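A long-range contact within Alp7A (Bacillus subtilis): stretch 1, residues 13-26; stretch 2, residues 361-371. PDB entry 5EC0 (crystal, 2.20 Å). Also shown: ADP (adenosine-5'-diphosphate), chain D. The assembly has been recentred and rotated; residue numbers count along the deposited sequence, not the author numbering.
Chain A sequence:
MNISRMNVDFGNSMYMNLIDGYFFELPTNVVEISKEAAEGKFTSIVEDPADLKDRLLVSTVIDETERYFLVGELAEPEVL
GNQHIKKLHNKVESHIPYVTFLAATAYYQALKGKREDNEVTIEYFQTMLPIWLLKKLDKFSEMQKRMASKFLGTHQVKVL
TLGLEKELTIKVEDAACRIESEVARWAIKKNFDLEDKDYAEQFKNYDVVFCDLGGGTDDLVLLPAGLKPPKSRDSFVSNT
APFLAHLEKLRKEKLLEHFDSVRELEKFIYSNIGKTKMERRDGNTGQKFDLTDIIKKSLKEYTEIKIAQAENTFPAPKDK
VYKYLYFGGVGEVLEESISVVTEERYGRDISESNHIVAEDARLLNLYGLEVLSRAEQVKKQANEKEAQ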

# COMPACT_ATOMS: atom_id res chain seq x y z
N SER A 13 0.11 -6.72 -1.21
CA SER A 13 0.30 -6.96 -2.64
C SER A 13 1.55 -6.24 -3.15
O SER A 13 2.38 -6.83 -3.84
N MET A 14 1.66 -4.97 -2.79
CA MET A 14 2.79 -4.14 -3.18
C MET A 14 3.34 -3.39 -1.97
O MET A 14 2.59 -2.86 -1.16
N TYR A 15 4.66 -3.37 -1.85
CA TYR A 15 5.40 -2.37 -1.10
C TYR A 15 5.38 -1.08 -1.92
O TYR A 15 5.71 -1.12 -3.10
N MET A 16 4.99 0.04 -1.32
CA MET A 16 4.96 1.31 -2.04
C MET A 16 5.59 2.36 -1.17
O MET A 16 5.41 2.34 0.06
N ASN A 17 6.31 3.29 -1.78
CA ASN A 17 6.93 4.25 -0.90
C ASN A 17 7.08 5.59 -1.66
O ASN A 17 7.22 5.62 -2.88
N LEU A 18 7.08 6.69 -0.93
CA LEU A 18 7.47 7.95 -1.54
C LEU A 18 8.76 8.44 -0.89
O LEU A 18 8.84 8.57 0.34
N ILE A 19 9.76 8.71 -1.71
CA ILE A 19 11.03 9.19 -1.20
C ILE A 19 11.29 10.56 -1.79
O ILE A 19 11.49 10.68 -2.99
N ASP A 20 11.29 11.57 -0.92
CA ASP A 20 11.28 12.98 -1.30
C ASP A 20 10.34 13.24 -2.47
O ASP A 20 10.71 13.90 -3.43
N GLY A 21 9.13 12.70 -2.38
CA GLY A 21 8.11 12.91 -3.40
C GLY A 21 8.24 12.00 -4.61
O GLY A 21 7.44 12.06 -5.53
N TYR A 22 9.26 11.14 -4.61
CA TYR A 22 9.43 10.21 -5.71
C TYR A 22 8.78 8.86 -5.40
O TYR A 22 9.10 8.19 -4.40
N PHE A 23 7.87 8.46 -6.28
CA PHE A 23 7.15 7.20 -6.16
C PHE A 23 7.78 6.01 -6.90
O PHE A 23 8.20 6.12 -8.06
N PHE A 24 7.86 4.86 -6.23
CA PHE A 24 8.04 3.58 -6.89
C PHE A 24 7.51 2.49 -5.96
O PHE A 24 7.27 2.75 -4.78
N GLU A 25 7.30 1.31 -6.51
CA GLU A 25 6.75 0.19 -5.76
C GLU A 25 7.40 -1.12 -6.20
O GLU A 25 8.00 -1.20 -7.27
N LEU A 26 7.29 -2.13 -5.35
CA LEU A 26 7.95 -3.42 -5.53
C LEU A 26 6.97 -4.48 -5.12
O LEU A 26 6.19 -4.26 -4.19
N ALA A 361 -7.28 6.05 -5.22
CA ALA A 361 -7.75 5.11 -4.21
C ALA A 361 -6.65 4.15 -3.77
O ALA A 361 -6.47 3.91 -2.58
N ARG A 362 -5.89 3.61 -4.72
CA ARG A 362 -4.83 2.68 -4.34
C ARG A 362 -3.72 3.37 -3.51
O ARG A 362 -3.09 2.74 -2.66
N LEU A 363 -3.48 4.65 -3.74
CA LEU A 363 -2.37 5.33 -3.09
C LEU A 363 -2.77 6.23 -1.92
O LEU A 363 -1.91 6.92 -1.36
N LEU A 364 -4.05 6.21 -1.54
CA LEU A 364 -4.57 7.18 -0.56
C LEU A 364 -3.86 7.11 0.81
O LEU A 364 -3.51 8.15 1.39
N ASN A 365 -3.65 5.90 1.33
CA ASN A 365 -2.92 5.74 2.60
C ASN A 365 -1.53 6.39 2.52
O ASN A 365 -1.16 7.22 3.37
N LEU A 366 -0.77 6.02 1.48
CA LEU A 366 0.57 6.58 1.23
C LEU A 366 0.54 8.11 1.16
O LEU A 366 1.40 8.79 1.72
N TYR A 367 -0.46 8.63 0.46
CA TYR A 367 -0.63 10.05 0.26
C TYR A 367 -0.96 10.75 1.57
O TYR A 367 -0.54 11.89 1.80
N GLY A 368 -1.68 10.05 2.44
CA GLY A 368 -1.98 10.54 3.77
C GLY A 368 -0.70 10.65 4.57
O GLY A 368 -0.49 11.63 5.28
N LEU A 369 0.18 9.65 4.45
CA LEU A 369 1.49 9.76 5.07
C LEU A 369 2.24 10.96 4.49
O LEU A 369 2.88 11.71 5.23
N GLU A 370 2.19 11.12 3.17
CA GLU A 370 2.94 12.20 2.54
C GLU A 370 2.52 13.57 3.12
O GLU A 370 3.36 14.39 3.49
N VAL A 371 1.21 13.80 3.22
CA VAL A 371 0.67 15.01 3.82
C VAL A 371 1.19 15.21 5.24
O VAL A 371 1.60 16.31 5.62

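The contact joins a β-hairpin to a helix that follows it by more than 330 residues in the same chain. Strand 14-19 and helix 364-371 run in roughly the same direction, their axes crossing at -27° with a closest approach of 9.0 Å, a spacing that side chains from both elements must fill. At the centre lies Leu 366, whose CA-to-CB bond points toward the hairpin and whose t, p rotamer (chi1 -175°, chi2 48°) brings its branched end against three side chains. Leu 366 CD2 lies 3.9 Å from Met 16 CB and 3.9 Å from Phe 23 CE1, while Leu 366 CG is 3.8 Å from Leu 18 CD1. The same CD2 methyl also comes within 4.0 Å of the backbone atom Asn 17 N, so it rests on the strand itself; the CA-to-CB bond of Asn 17 points away.

The alternation of the strand places Met 14, Met 16 and Leu 18 on the face toward the helix. Leu 18, in the m, t rotamer, places CD1 against the side chains of Leu 366 and Tyr 367, with Tyr 367 CD1 at 4.1 Å from Leu 18 CD1. The CA-to-CB bond of Tyr 367 points sideways, but the end of its side chain, with chi1 at -83°, comes nearer, so that the ring borders Leu 18 CD1 obliquely. Met 16 (m, t, m) reaches the start of the helix, where its SD packs 3.6 Å from CD2 of Leu 363, the N-cap residue.

Phe 23, on the second strand of the hairpin, has its CA-to-CB bond pointing toward the helix, with chi1 near 177°. Its ring receives Leu 363, at the N-cap, and Leu 366, in the helix, differently: Leu 363 CD1 lies over one face, whereas Leu 366 CD2 sits at the edge. The closest approach to Leu 363 is 3.8 Å, from Phe 23 CE1 to Leu 363 CD2.

Beyond this apolar cluster, Arg 362 (t, t, p, with chi4 94°) and Glu 25 (p, t) form a two-pronged salt bridge. Arg 362 NH1 donates to Glu 25 OE1 and Arg 362 NH2 to Glu 25 OE2, each at 2.8 Å and nearly linear, because the carboxylate meets the guanidinium at its edge. Met 16 SD, 3.7 Å from Arg 362 NH1, links this pair to the apolar centre, and Met 14 CG lies 4.1 Å from the same nitrogen. One face of the guanidinium is covered by the adenine of ADP, with Arg 362 NE 3.3 Å from ADP C6. At the diphosphate end of the nucleotide, Ser 13 CB approaches ADP O3B to 3.0 Å.

Toward the hairpin turn, the contact becomes polar again. Glu 370 (t, p), whose CA-to-CB bond points toward the strand, places its OE1 3.4 Å from Leu 18 CD1. Water 1 bridges the two stretches here: it donates to Glu 370 OE1 at 2.7 Å and accepts from Gly 21 N at 3.0 Å, within the type I' turn from Ile 19 to Tyr 22.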

# COMPACT_ATOMS: atom_id res chain seq x y z
CB SER A 13 -0.93 -6.50 -3.42
OG SER A 13 -0.70 -6.57 -4.82
CB MET A 14 2.39 -3.13 -4.27
CG MET A 14 1.91 -3.72 -5.60
SD MET A 14 3.13 -4.68 -6.53
CE MET A 14 4.26 -3.41 -7.04
CB TYR A 15 6.84 -2.86 -0.86
CG TYR A 15 7.80 -1.80 -0.37
CD1 TYR A 15 8.41 -0.92 -1.26
CD2 TYR A 15 8.11 -1.69 0.97
CE1 TYR A 15 9.29 0.06 -0.81
CE2 TYR A 15 9.00 -0.72 1.43
CZ TYR A 15 9.58 0.15 0.53
OH TYR A 15 10.46 1.10 0.98
CB MET A 16 3.53 1.71 -2.43
CG MET A 16 2.65 0.55 -2.94
SD MET A 16 1.01 1.12 -3.37
CE MET A 16 0.51 1.81 -1.80
CB ASN A 17 8.29 3.70 -0.41
CG ASN A 17 9.32 3.64 -1.52
OD1 ASN A 17 9.79 4.68 -1.99
ND2 ASN A 17 9.39 2.51 -2.16
CB LEU A 18 6.37 9.00 -1.39
CG LEU A 18 5.03 8.87 -2.10
CD1 LEU A 18 3.98 9.75 -1.41
CD2 LEU A 18 5.22 9.31 -3.54
CB ILE A 19 12.18 8.24 -1.56
CG1 ILE A 19 11.87 6.83 -1.04
CG2 ILE A 19 13.47 8.75 -0.98
CD1 ILE A 19 12.83 5.77 -1.53
CB ASP A 20 12.70 13.48 -1.62
CG ASP A 20 13.58 13.61 -0.38
OD1 ASP A 20 13.02 13.78 0.72
OD2 ASP A 20 14.82 13.53 -0.51
CB TYR A 22 10.91 10.02 -6.02
CG TYR A 22 11.19 9.09 -7.18
CD1 TYR A 22 11.04 9.52 -8.50
CD2 TYR A 22 11.59 7.78 -6.96
CE1 TYR A 22 11.30 8.65 -9.56
CE2 TYR A 22 11.86 6.92 -8.02
CZ TYR A 22 11.70 7.36 -9.31
OH TYR A 22 11.96 6.49 -10.35
CB PHE A 23 5.70 7.37 -6.64
CG PHE A 23 4.90 6.10 -6.62
CD1 PHE A 23 4.27 5.69 -5.44
CD2 PHE A 23 4.78 5.31 -7.76
CE1 PHE A 23 3.53 4.50 -5.40
CE2 PHE A 23 4.05 4.12 -7.73
CZ PHE A 23 3.42 3.72 -6.55
CB PHE A 24 9.51 3.31 -7.28
CG PHE A 24 10.44 3.12 -6.11
CD1 PHE A 24 10.58 1.87 -5.52
CD2 PHE A 24 11.19 4.17 -5.61
CE1 PHE A 24 11.44 1.68 -4.44
CE2 PHE A 24 12.06 3.99 -4.54
CZ PHE A 24 12.19 2.73 -3.96
CB GLU A 25 5.23 0.12 -5.93
CG GLU A 25 4.73 0.22 -7.35
CD GLU A 25 3.21 0.08 -7.45
OE1 GLU A 25 2.60 -0.38 -6.48
OE2 GLU A 25 2.62 0.43 -8.51
CB LEU A 26 9.20 -3.55 -4.64
CG LEU A 26 10.36 -2.55 -4.70
CD1 LEU A 26 11.30 -2.77 -3.52
CD2 LEU A 26 11.09 -2.70 -6.02
CB ALA A 361 -8.96 4.35 -4.71
CB ARG A 362 -4.21 2.02 -5.57
CG ARG A 362 -3.33 0.84 -5.22
CD ARG A 362 -3.02 -0.05 -6.45
NE ARG A 362 -2.14 0.61 -7.43
CZ ARG A 362 -0.82 0.46 -7.45
NH1 ARG A 362 -0.23 -0.32 -6.56
NH2 ARG A 362 -0.08 1.08 -8.36
CB LEU A 363 -1.59 6.16 -4.11
CG LEU A 363 -0.93 5.40 -5.27
CD1 LEU A 363 0.02 6.32 -6.06
CD2 LEU A 363 -0.22 4.16 -4.79
CB LEU A 364 -6.08 7.00 -0.38
CG LEU A 364 -6.84 8.26 0.05
CD1 LEU A 364 -6.77 9.32 -1.05
CD2 LEU A 364 -8.30 7.96 0.42
CB ASN A 365 -2.79 4.26 2.98
CG ASN A 365 -4.05 3.70 3.65
OD1 ASN A 365 -4.70 4.37 4.45
ND2 ASN A 365 -4.39 2.46 3.32
CB LEU A 366 1.13 6.03 -0.08
CG LEU A 366 2.55 6.39 -0.47
CD1 LEU A 366 3.48 6.18 0.69
CD2 LEU A 366 3.00 5.53 -1.68
CB TYR A 367 -1.74 10.31 -0.77
CG TYR A 367 -1.26 10.22 -2.20
CD1 TYR A 367 0.03 9.78 -2.49
CD2 TYR A 367 -2.07 10.60 -3.26
CE1 TYR A 367 0.49 9.70 -3.79
CE2 TYR A 367 -1.62 10.55 -4.57
CZ TYR A 367 -0.34 10.10 -4.83
OH TYR A 367 0.11 10.03 -6.12
CB LEU A 369 2.32 8.50 4.87
CG LEU A 369 1.91 7.23 5.62
CD1 LEU A 369 2.96 6.11 5.45
CD2 LEU A 369 1.63 7.51 7.12
CB GLU A 370 2.76 12.15 1.02
CG GLU A 370 3.51 13.25 0.26
CD GLU A 370 5.03 13.13 0.34
OE1 GLU A 370 5.54 12.03 0.64
OE2 GLU A 370 5.72 14.15 0.09
CB VAL A 371 -0.89 14.98 3.85
CG1 VAL A 371 -1.46 16.01 4.87
CG2 VAL A 371 -1.48 15.19 2.46
PB ADP D . -3.44 -5.24 -0.21
O1B ADP D . -2.30 -4.39 0.32
O2B ADP D . -4.25 -6.00 0.83
O3B ADP D . -3.13 -6.11 -1.40
PA ADP D . -4.16 -3.01 -1.91
O1A ADP D . -2.68 -2.94 -2.22
O2A ADP D . -4.93 -1.74 -1.57
O3A ADP D . -4.48 -4.14 -0.79
O5' ADP D . -4.91 -3.70 -3.14
C5' ADP D . -4.26 -4.61 -4.02
C4' ADP D . -5.19 -4.71 -5.21
O4' ADP D . -5.08 -3.51 -5.97
C3' ADP D . -4.87 -5.83 -6.18
O3' ADP D . -5.71 -6.96 -5.93
C2' ADP D . -5.19 -5.25 -7.54
O2' ADP D . -6.36 -5.90 -8.03
C1' ADP D . -5.49 -3.78 -7.30
N9 ADP D . -4.78 -2.85 -8.21
C8 ADP D . -5.40 -1.83 -8.85
N7 ADP D . -4.53 -1.13 -9.61
C5 ADP D . -3.33 -1.70 -9.46
C6 ADP D . -1.99 -1.43 -10.02
N6 ADP D . -1.82 -0.39 -10.88
N1 ADP D . -0.97 -2.23 -9.63
C2 ADP D . -1.18 -3.26 -8.78
N3 ADP D . -2.38 -3.58 -8.23
C4 ADP D . -3.48 -2.84 -8.54
O HOH W 1 8.20 11.61 0.21